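PDB 6BSN: bifunctional protein PutA, which probably oxidises proline to glutamate in two steps, with an FAD-dependent proline dehydrogenase and an NAD-dependent aldehyde dehydrogenase joined in one chain. Local coordinates for residues 104-109 and 134-139. The protein carries 1 engineered substitution. Sequence-based numbering, arbitrary orientation.
Sequences GDFIHH and PGETPD
Phe106, Glu136 and Asp139 carry this contact, in which the loop leading into helix 140-149 lies against the first turn of helix 106-118, within the region assigned to the DNA-binding domain family of proline dehydrogenases. It is a worked example of a helix start where a backbone N-H is taken by a glutamate from the loop after the helix, while an aspartate joins through a water. Asp105 stands at the N-cap position, yet its own carboxylate makes no capping bond; instead its backbone N donates to Glu136 OE1, 3.0 Å away and nearly straight at 170°. The N-H comes in tilted well out of the carboxylate plane. Glu136 reaches this far because its CG is anti to the backbone N (chi1 -178°) and the chain stays extended beyond. Along the way it runs beside the Phe106 ring, the two side chains pointing opposite ways and their flat groups steeply inclined. At Ile107 the methyl CD1 lies 3.6 Å from Asp139 CG, the two side chains crossing at about a right angle. The helix N-terminus may favour the charged form of Glu136, although Asp105 OD2, 4.2 Å from Glu136 OE1, may work against this. One water gathers three groups at once, accepting from Ile107 N at 3.0 Å while donating to Glu136 OE2 and, at 2.8 Å, to Asp139 OD1. With an alanine at Glu136 the carboxylate is gone, which is likely to leave Asp105 N without its acceptor and the water with one partner fewer. Phe106 is buried: Glu136 O lies in the ring plane at its edge, Phe106 CE2 approaches Pro138 CA at 3.5 Å, and Phe106 CB lies 3.1 Å from Asp139 O.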
loop_
_atom_site.group_PDB
_atom_site.type_symbol
_atom_site.label_atom_id
_atom_site.label_comp_id
_atom_site.label_asym_id
_atom_site.label_seq_id
_atom_site.Cartn_x
_atom_site.Cartn_y
_atom_site.Cartn_z
ATOM N N GLY A 104 -8.778 15.352 48.323
ATOM C CA GLY A 104 -8.456 13.988 48.686
ATOM C C GLY A 104 -9.746 13.245 48.971
ATOM O O GLY A 104 -10.834 13.718 48.642
ATOM N N ASP A 105 -9.595 12.070 49.591
ATOM C CA ASP A 105 -10.720 11.173 49.836
ATOM C C ASP A 105 -11.560 10.991 48.577
ATOM O O ASP A 105 -12.789 10.982 48.629
ATOM C CB ASP A 105 -11.593 11.675 50.983
ATOM C CG ASP A 105 -11.019 11.324 52.334
ATOM O OD1 ASP A 105 -11.412 11.960 53.326
ATOM O OD2 ASP A 105 -10.156 10.425 52.396
ATOM N N PHE A 106 -10.892 10.834 47.431
ATOM C CA PHE A 106 -11.621 10.854 46.172
ATOM C C PHE A 106 -12.593 9.674 46.068
ATOM O O PHE A 106 -13.784 9.866 45.790
ATOM C CB PHE A 106 -10.641 10.857 45.001
ATOM C CG PHE A 106 -9.577 11.912 45.089
ATOM C CD1 PHE A 106 -9.864 13.229 44.770
ATOM C CD2 PHE A 106 -8.286 11.576 45.456
ATOM C CE1 PHE A 106 -8.880 14.212 44.831
ATOM C CE2 PHE A 106 -7.293 12.548 45.527
ATOM C CZ PHE A 106 -7.597 13.875 45.207
ATOM N N ILE A 107 -12.092 8.443 46.267
ATOM C CA ILE A 107 -12.936 7.249 46.176
ATOM C C ILE A 107 -13.974 7.231 47.301
ATOM O O ILE A 107 -15.137 6.852 47.083
ATOM C CB ILE A 107 -12.049 5.982 46.145
ATOM C CG1 ILE A 107 -11.361 5.877 44.772
ATOM C CG2 ILE A 107 -12.833 4.672 46.456
ATOM C CD1 ILE A 107 -10.245 4.863 44.700
ATOM N N HIS A 108 -13.585 7.669 48.506
ATOM C CA HIS A 108 -14.531 7.809 49.614
ATOM C C HIS A 108 -15.717 8.702 49.234
ATOM O O HIS A 108 -16.874 8.360 49.498
ATOM C CB HIS A 108 -13.808 8.364 50.847
ATOM C CG HIS A 108 -14.660 8.445 52.084
ATOM N ND1 HIS A 108 -15.081 7.328 52.776
ATOM C CD2 HIS A 108 -15.135 9.506 52.773
ATOM C CE1 HIS A 108 -15.789 7.698 53.826
ATOM N NE2 HIS A 108 -15.836 9.015 53.849
ATOM N N HIS A 109 -15.457 9.848 48.596
ATOM C CA HIS A 109 -16.573 10.721 48.223
ATOM C C HIS A 109 -17.443 10.086 47.160
ATOM O O HIS A 109 -18.673 10.206 47.210
ATOM C CB HIS A 109 -16.065 12.076 47.738
ATOM C CG HIS A 109 -15.329 12.828 48.789
ATOM N ND1 HIS A 109 -14.380 13.782 48.499
ATOM C CD2 HIS A 109 -15.397 12.757 50.137
ATOM C CE1 HIS A 109 -13.889 14.261 49.627
ATOM N NE2 HIS A 109 -14.497 13.664 50.634
ATOM N N PRO A 134 -2.477 15.770 53.032
ATOM C CA PRO A 134 -2.138 16.292 51.706
ATOM C C PRO A 134 -1.322 15.283 50.905
ATOM O O PRO A 134 -0.839 14.275 51.422
ATOM C CB PRO A 134 -1.328 17.551 52.021
ATOM C CG PRO A 134 -0.695 17.256 53.348
ATOM C CD PRO A 134 -1.658 16.371 54.100
ATOM N N GLY A 135 -1.207 15.559 49.606
ATOM C CA GLY A 135 -0.422 14.721 48.722
ATOM C C GLY A 135 -1.059 13.408 48.321
ATOM O O GLY A 135 -0.348 12.505 47.865
ATOM N N GLU A 136 -2.376 13.266 48.478
ATOM C CA GLU A 136 -3.041 12.003 48.166
ATOM C C GLU A 136 -3.103 11.755 46.661
ATOM O O GLU A 136 -3.507 12.634 45.891
ATOM C CB GLU A 136 -4.452 11.974 48.752
ATOM C CG GLU A 136 -5.164 10.658 48.484
ATOM C CD GLU A 136 -6.524 10.565 49.150
ATOM O OE1 GLU A 136 -6.729 11.226 50.196
ATOM O OE2 GLU A 136 -7.384 9.824 48.617
ATOM N N THR A 137 -2.730 10.541 46.258
ATOM C CA THR A 137 -2.756 10.114 44.863
ATOM C C THR A 137 -4.152 10.277 44.269
ATOM O O THR A 137 -5.114 9.681 44.778
ATOM C CB THR A 137 -2.314 8.653 44.750
ATOM O OG1 THR A 137 -0.937 8.531 45.127
ATOM C CG2 THR A 137 -2.505 8.132 43.325
ATOM N N PRO A 138 -4.313 11.068 43.242
ATOM C CA PRO A 138 -5.653 11.279 42.687
ATOM C C PRO A 138 -6.171 10.056 41.946
ATOM O O PRO A 138 -5.866 9.879 40.763
ATOM C CB PRO A 138 -5.455 12.469 41.737
ATOM C CG PRO A 138 -4.175 13.109 42.164
ATOM C CD PRO A 138 -3.317 11.993 42.682
ATOM N N ASP A 139 -6.965 9.218 42.607
ATOM C CA ASP A 139 -7.583 8.065 41.952
ATOM C C ASP A 139 -9.103 8.152 42.075
ATOM O O ASP A 139 -9.653 9.101 42.626
ATOM C CB ASP A 139 -7.057 6.741 42.524
ATOM C CG ASP A 139 -7.173 6.660 44.031
ATOM O OD1 ASP A 139 -7.730 7.586 44.658
ATOM O OD2 ASP A 139 -6.672 5.672 44.596
HETATM O O HOH W 1 -9.188 7.947 47.055
#